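DyP-type peroxidase from Thermobifida cellulosilytica is a haem peroxidase of the dye-decolourising family, which probably uses hydrogen peroxide to oxidise dyes and other substrates. Local coordinates of one contact, PDB 4GS1 (chain A, 1.70 Å), residues 103-108 and 151-156, beside the matching contact of the related Dye type peroxidase A from Streptomyces lividans, PDB 6GZW (chain B, 1.41 Å), residues 80-85 and 128-133. One frame, after least-squares fit of the local backbone (RMSD 0.31 Å); residues are numbered along the deposited sequences.

Structure 1 (4GS1); sequences ASLMVT and LQVGAE.
In the antiparallel sheet of the N-terminal ferredoxin-like half, Met106, Val107 and Thr108 on strand 106-111 pair with Gly154, Val153 and Gln152 on strand 149-155. Met106 and Gly154 form a hydrogen-bonded pair, Met106 N to Gly154 O 2.9 Å, and beyond the strand end Glu156 N still reaches Ala103 O at 2.7 Å. On the face with Val107, which helices 66-90 and 158-172 cover, CD1 of Leu105 lies beside CG1 of Val153 (4.1 Å), and CG1 of Val107 meets CD2 of Leu151 (4.2 Å). The other face carries Met106, whose CG passes 3.8 Å from Gly154 O before the chain bends (chi3 67°); the side chain touches Ala33, Pro48 and Arg320. Water 1 donates to Thr108 OG1 at 2.9 Å and to Gln152 O, and weakly to Met106 O; Thr108 OG1 also bonds Pro41 O. With CG anti to N (chi1 -173°), the Glu156 carboxylate turns from 103-108 and accepts from Ala49 N and Ala189 N, so both its oxygens are held.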
loop_
_atom_site.group_PDB
_atom_site.type_symbol
_atom_site.label_atom_id
_atom_site.label_comp_id
_atom_site.label_asym_id
_atom_site.label_seq_id
_atom_site.Cartn_x
_atom_site.Cartn_y
_atom_site.Cartn_z
ATOM N N ALA A 103 -4.474 16.618 3.003
ATOM C CA ALA A 103 -4.113 15.618 1.992
ATOM C C ALA A 103 -5.241 15.239 1.031
ATOM O O ALA A 103 -5.336 14.078 0.611
ATOM C CB ALA A 103 -3.553 14.361 2.673
ATOM N N SER A 104 -6.073 16.217 0.671
ATOM C CA SER A 104 -7.091 16.029 -0.370
ATOM C C SER A 104 -8.051 14.878 -0.080
ATOM O O SER A 104 -8.516 14.208 -1.010
ATOM C CB SER A 104 -6.434 15.803 -1.740
ATOM O OG SER A 104 -5.717 16.961 -2.157
ATOM N N LEU A 105 -8.343 14.650 1.200
ATOM C CA LEU A 105 -9.188 13.518 1.603
ATOM C C LEU A 105 -10.577 13.631 0.998
ATOM O O LEU A 105 -11.229 14.664 1.119
ATOM C CB LEU A 105 -9.278 13.438 3.129
ATOM C CG LEU A 105 -10.215 12.380 3.706
ATOM C CD1 LEU A 105 -9.775 10.993 3.240
ATOM C CD2 LEU A 105 -10.207 12.464 5.234
ATOM N N MET A 106 -11.021 12.568 0.333
ATOM C CA MET A 106 -12.318 12.573 -0.330
ATOM C C MET A 106 -13.011 11.225 -0.204
ATOM O O MET A 106 -12.356 10.176 -0.244
ATOM C CB MET A 106 -12.165 12.959 -1.811
ATOM C CG MET A 106 -11.077 12.178 -2.558
ATOM S SD MET A 106 -10.951 12.646 -4.316
ATOM C CE MET A 106 -10.368 14.332 -4.207
ATOM N N VAL A 107 -14.336 11.266 -0.060
ATOM C CA VAL A 107 -15.163 10.073 0.133
ATOM C C VAL A 107 -16.281 10.022 -0.912
ATOM O O VAL A 107 -17.023 10.998 -1.082
ATOM C CB VAL A 107 -15.798 10.051 1.556
ATOM C CG1 VAL A 107 -16.608 8.773 1.760
ATOM C CG2 VAL A 107 -14.720 10.160 2.629
ATOM N N THR A 108 -16.389 8.889 -1.610
ATOM C CA THR A 108 -17.440 8.642 -2.595
ATOM C C THR A 108 -18.334 7.505 -2.114
ATOM O O THR A 108 -17.831 6.487 -1.639
ATOM C CB THR A 108 -16.839 8.186 -3.934
ATOM O OG1 THR A 108 -15.678 8.967 -4.238
ATOM C CG2 THR A 108 -17.868 8.311 -5.066
ATOM N N LEU A 151 -17.732 2.234 -0.771
ATOM C CA LEU A 151 -17.038 3.476 -0.431
ATOM C C LEU A 151 -15.751 3.538 -1.262
ATOM O O LEU A 151 -15.027 2.547 -1.367
ATOM C CB LEU A 151 -16.691 3.564 1.058
ATOM C CG LEU A 151 -17.841 3.783 2.042
ATOM C CD1 LEU A 151 -17.306 3.779 3.474
ATOM C CD2 LEU A 151 -18.546 5.100 1.736
ATOM N N GLN A 152 -15.489 4.687 -1.881
ATOM C CA GLN A 152 -14.170 4.966 -2.440
ATOM C C GLN A 152 -13.597 6.054 -1.546
ATOM O O GLN A 152 -14.181 7.130 -1.425
ATOM C CB GLN A 152 -14.250 5.466 -3.887
ATOM C CG GLN A 152 -12.873 5.837 -4.481
ATOM C CD GLN A 152 -12.950 6.483 -5.851
ATOM O OE1 GLN A 152 -13.762 7.387 -6.096
ATOM N NE2 GLN A 152 -12.094 6.039 -6.747
ATOM N N VAL A 153 -12.475 5.768 -0.896
ATOM C CA VAL A 153 -11.840 6.746 -0.026
ATOM C C VAL A 153 -10.482 7.071 -0.626
ATOM O O VAL A 153 -9.725 6.167 -0.969
ATOM C CB VAL A 153 -11.682 6.210 1.412
ATOM C CG1 VAL A 153 -11.330 7.350 2.366
ATOM C CG2 VAL A 153 -12.959 5.509 1.883
ATOM N N GLY A 154 -10.171 8.356 -0.776
ATOM C CA GLY A 154 -8.914 8.734 -1.392
ATOM C C GLY A 154 -8.200 9.805 -0.591
ATOM O O GLY A 154 -8.839 10.624 0.052
ATOM N N ALA A 155 -6.875 9.794 -0.631
ATOM C CA ALA A 155 -6.088 10.843 0.011
ATOM C C ALA A 155 -4.688 10.853 -0.550
ATOM O O ALA A 155 -4.255 9.874 -1.147
ATOM C CB ALA A 155 -6.054 10.642 1.518
ATOM N N GLU A 156 -3.978 11.958 -0.356
ATOM C CA GLU A 156 -2.609 12.081 -0.850
ATOM C C GLU A 156 -1.617 11.456 0.134
ATOM O O GLU A 156 -0.425 11.365 -0.152
ATOM C CB GLU A 156 -2.280 13.565 -1.091
ATOM C CG GLU A 156 -0.931 13.865 -1.776
ATOM C CD GLU A 156 -0.870 13.432 -3.237
ATOM O OE1 GLU A 156 -1.926 13.149 -3.843
ATOM O OE2 GLU A 156 0.251 13.389 -3.791
HETATM O O HOH W 1 -13.028 9.289 -3.125
#

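Structure 2 (6GZW); sequences SSLTVT and VQIGAD.
The antiparallel strand pair joins Thr83, Val84 and Thr85 to Gly131, Ile130 and Gln129. Thr83 and Gly131 form a hydrogen-bonded pair, Thr83 N to Gly131 O 2.8 Å, and beyond the strand end Asp133 N still reaches Ser80 O at 2.9 Å. OG of Ser80 hydrogen-bonds to Gly78 O, two residues earlier. On the face with Val84, CD1 of Leu82 lies beside CG2 of Ile130 (3.9 Å), and CG1 of Val84 meets CG1 of Val128 (3.6 Å). The other face carries Thr83, whose OG1 sits between N and the carbonyl carbon (chi1 64°); from there it meets water 3 at 2.7 Å and accepts from Gln27 NE2. Water 3 also donates to Thr85 OG1 at 2.7 Å and to Gln129 O; Thr85 OG1 bonds Pro20 O as well. With CG beside N (chi1 -74°), the Asp133 carboxylate has two partners: OD1 accepts from Ala28 N; OD2 accepts from water 2 at 2.7 Å, and water 2 accepts a hydrogen bond from Ser81 OG.

What differs
The backbones coincide within the error, and the bond from Glu156(A) N to Ala103(A) O recurs from Asp133(B) N to Ser80(B) O. Phi is positive at Ala103(A) and Ser80(B) alike; their CB atoms coincide, and the exchange adds a hydroxyl, OG of Ser80(B), that bonds Gly78(B) O. From Met106(A) to Thr83(B), SD and CE go and CG2 comes. CG of Met106(A) and OG1 of Thr83(B) lie 1.1 Å apart, which puts a polar atom near the place of a methylene: OG1 meets water 3, at the same place as water 1, and Gln27(B) NE2. From Leu151(A) to Val128(B), CD1 and CD2 disappear, CG of Leu151(A) lies 0.9 Å apart from CG2 of Val128(B), and CG1 of Val128(B) comes in on a new branch; the touch on Val107(A) or Val84(B), which keeps its place, is retained. In Val153(A) against Ile130(B), CG2 of Val153(A) is 0.5 Å apart from CG1 of Ile130(B), and CG1 of Val153(A) 1.1 Å apart from CG2 of Ile130(B), and the touch on Leu105(A) or Leu82(B) is kept. At Glu156(A) against Asp133(B) the side chain turns: chi1 goes from -173° to -74°, CG, CD and OE2 of Glu156(A) lack counterparts, and CG and OD2 of Asp133(B) take a new direction. There OD2 accepts from water 2, modelled in structure 2, which links it to Ser81(B) OG.

Structure 2 (6GZW)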
loop_
_atom_site.group_PDB
_atom_site.type_symbol
_atom_site.label_atom_id
_atom_site.label_comp_id
_atom_site.label_asym_id
_atom_site.label_seq_id
_atom_site.Cartn_x
_atom_site.Cartn_y
_atom_site.Cartn_z
ATOM N N SER B 80 -5.176 16.700 3.299
ATOM C CA SER B 80 -4.401 15.906 2.326
ATOM C C SER B 80 -5.262 15.428 1.135
ATOM O O SER B 80 -5.159 14.268 0.661
ATOM C CB SER B 80 -3.727 14.698 2.987
ATOM O OG SER B 80 -2.957 15.080 4.101
ATOM N N SER B 81 -6.159 16.311 0.673
ATOM C CA SER B 81 -7.075 16.041 -0.443
ATOM C C SER B 81 -7.962 14.824 -0.253
ATOM O O SER B 81 -8.370 14.190 -1.219
ATOM C CB SER B 81 -6.310 15.962 -1.790
ATOM O OG SER B 81 -5.686 17.198 -2.038
ATOM N N LEU B 82 -8.321 14.526 1.005
ATOM C CA LEU B 82 -9.174 13.375 1.287
ATOM C C LEU B 82 -10.512 13.550 0.584
ATOM O O LEU B 82 -11.098 14.636 0.674
ATOM C CB LEU B 82 -9.435 13.197 2.791
ATOM C CG LEU B 82 -10.419 12.061 3.131
ATOM C CD1 LEU B 82 -9.883 10.654 2.851
ATOM C CD2 LEU B 82 -10.844 12.157 4.586
ATOM N N THR B 83 -10.990 12.487 -0.074
ATOM C CA THR B 83 -12.364 12.397 -0.536
ATOM C C THR B 83 -12.960 11.068 -0.158
ATOM O O THR B 83 -12.270 10.049 -0.073
ATOM C CB THR B 83 -12.563 12.611 -2.061
ATOM O OG1 THR B 83 -11.907 11.560 -2.805
ATOM C CG2 THR B 83 -11.992 13.936 -2.490
ATOM N N VAL B 84 -14.259 11.095 0.097
ATOM C CA VAL B 84 -15.077 9.920 0.366
ATOM C C VAL B 84 -16.314 10.006 -0.531
ATOM O O VAL B 84 -16.985 11.037 -0.549
ATOM C CB VAL B 84 -15.520 9.846 1.848
ATOM C CG1 VAL B 84 -16.143 8.484 2.132
ATOM C CG2 VAL B 84 -14.334 10.085 2.757
ATOM N N THR B 85 -16.592 8.925 -1.243
ATOM C CA THR B 85 -17.684 8.829 -2.209
ATOM C C THR B 85 -18.490 7.566 -1.974
ATOM O O THR B 85 -17.913 6.506 -1.698
ATOM C CB THR B 85 -17.085 8.684 -3.623
ATOM O OG1 THR B 85 -16.022 9.620 -3.784
ATOM C CG2 THR B 85 -18.136 8.867 -4.663
ATOM N N VAL B 128 -17.946 2.272 -1.046
ATOM C CA VAL B 128 -17.314 3.517 -0.652
ATOM C C VAL B 128 -15.935 3.598 -1.272
ATOM O O VAL B 128 -15.180 2.604 -1.241
ATOM C CB VAL B 128 -17.170 3.632 0.890
ATOM C CG1 VAL B 128 -16.680 5.028 1.254
ATOM C CG2 VAL B 128 -18.490 3.311 1.564
ATOM N N GLN B 129 -15.617 4.774 -1.828
ATOM C CA GLN B 129 -14.284 5.070 -2.349
ATOM C C GLN B 129 -13.624 6.107 -1.466
ATOM O O GLN B 129 -14.139 7.213 -1.272
ATOM C CB GLN B 129 -14.380 5.599 -3.783
ATOM C CG GLN B 129 -13.055 6.067 -4.398
ATOM C CD GLN B 129 -13.274 6.709 -5.745
ATOM O OE1 GLN B 129 -13.880 7.793 -5.841
ATOM N NE2 GLN B 129 -12.808 6.056 -6.789
ATOM N N ILE B 130 -12.449 5.757 -0.940
ATOM C CA ILE B 130 -11.674 6.668 -0.133
ATOM C C ILE B 130 -10.348 6.927 -0.837
ATOM O O ILE B 130 -9.692 5.981 -1.271
ATOM C CB ILE B 130 -11.424 6.062 1.252
ATOM C CG1 ILE B 130 -12.779 5.973 1.955
ATOM C CG2 ILE B 130 -10.426 6.908 2.057
ATOM C CD1 ILE B 130 -12.783 5.075 3.123
ATOM N N GLY B 131 -9.966 8.193 -0.944
ATOM C CA GLY B 131 -8.669 8.590 -1.455
ATOM C C GLY B 131 -8.086 9.811 -0.790
ATOM O O GLY B 131 -8.824 10.670 -0.301
ATOM N N ALA B 132 -6.759 9.849 -0.707
ATOM C CA ALA B 132 -6.027 10.974 -0.172
ATOM C C ALA B 132 -4.584 10.882 -0.586
ATOM O O ALA B 132 -4.127 9.827 -1.052
ATOM C CB ALA B 132 -6.135 11.013 1.367
ATOM N N ASP B 133 -3.853 11.957 -0.381
ATOM C CA ASP B 133 -2.417 11.960 -0.684
ATOM C C ASP B 133 -1.520 11.560 0.484
ATOM O O ASP B 133 -0.302 11.501 0.303
ATOM C CB ASP B 133 -2.043 13.340 -1.215
ATOM C CG ASP B 133 -2.541 13.574 -2.632
ATOM O OD1 ASP B 133 -2.454 12.643 -3.485
ATOM O OD2 ASP B 133 -2.991 14.699 -2.913
HETATM O O HOH W 2 -2.978 17.025 -1.641
HETATM O O HOH W 3 -13.516 9.415 -2.927
#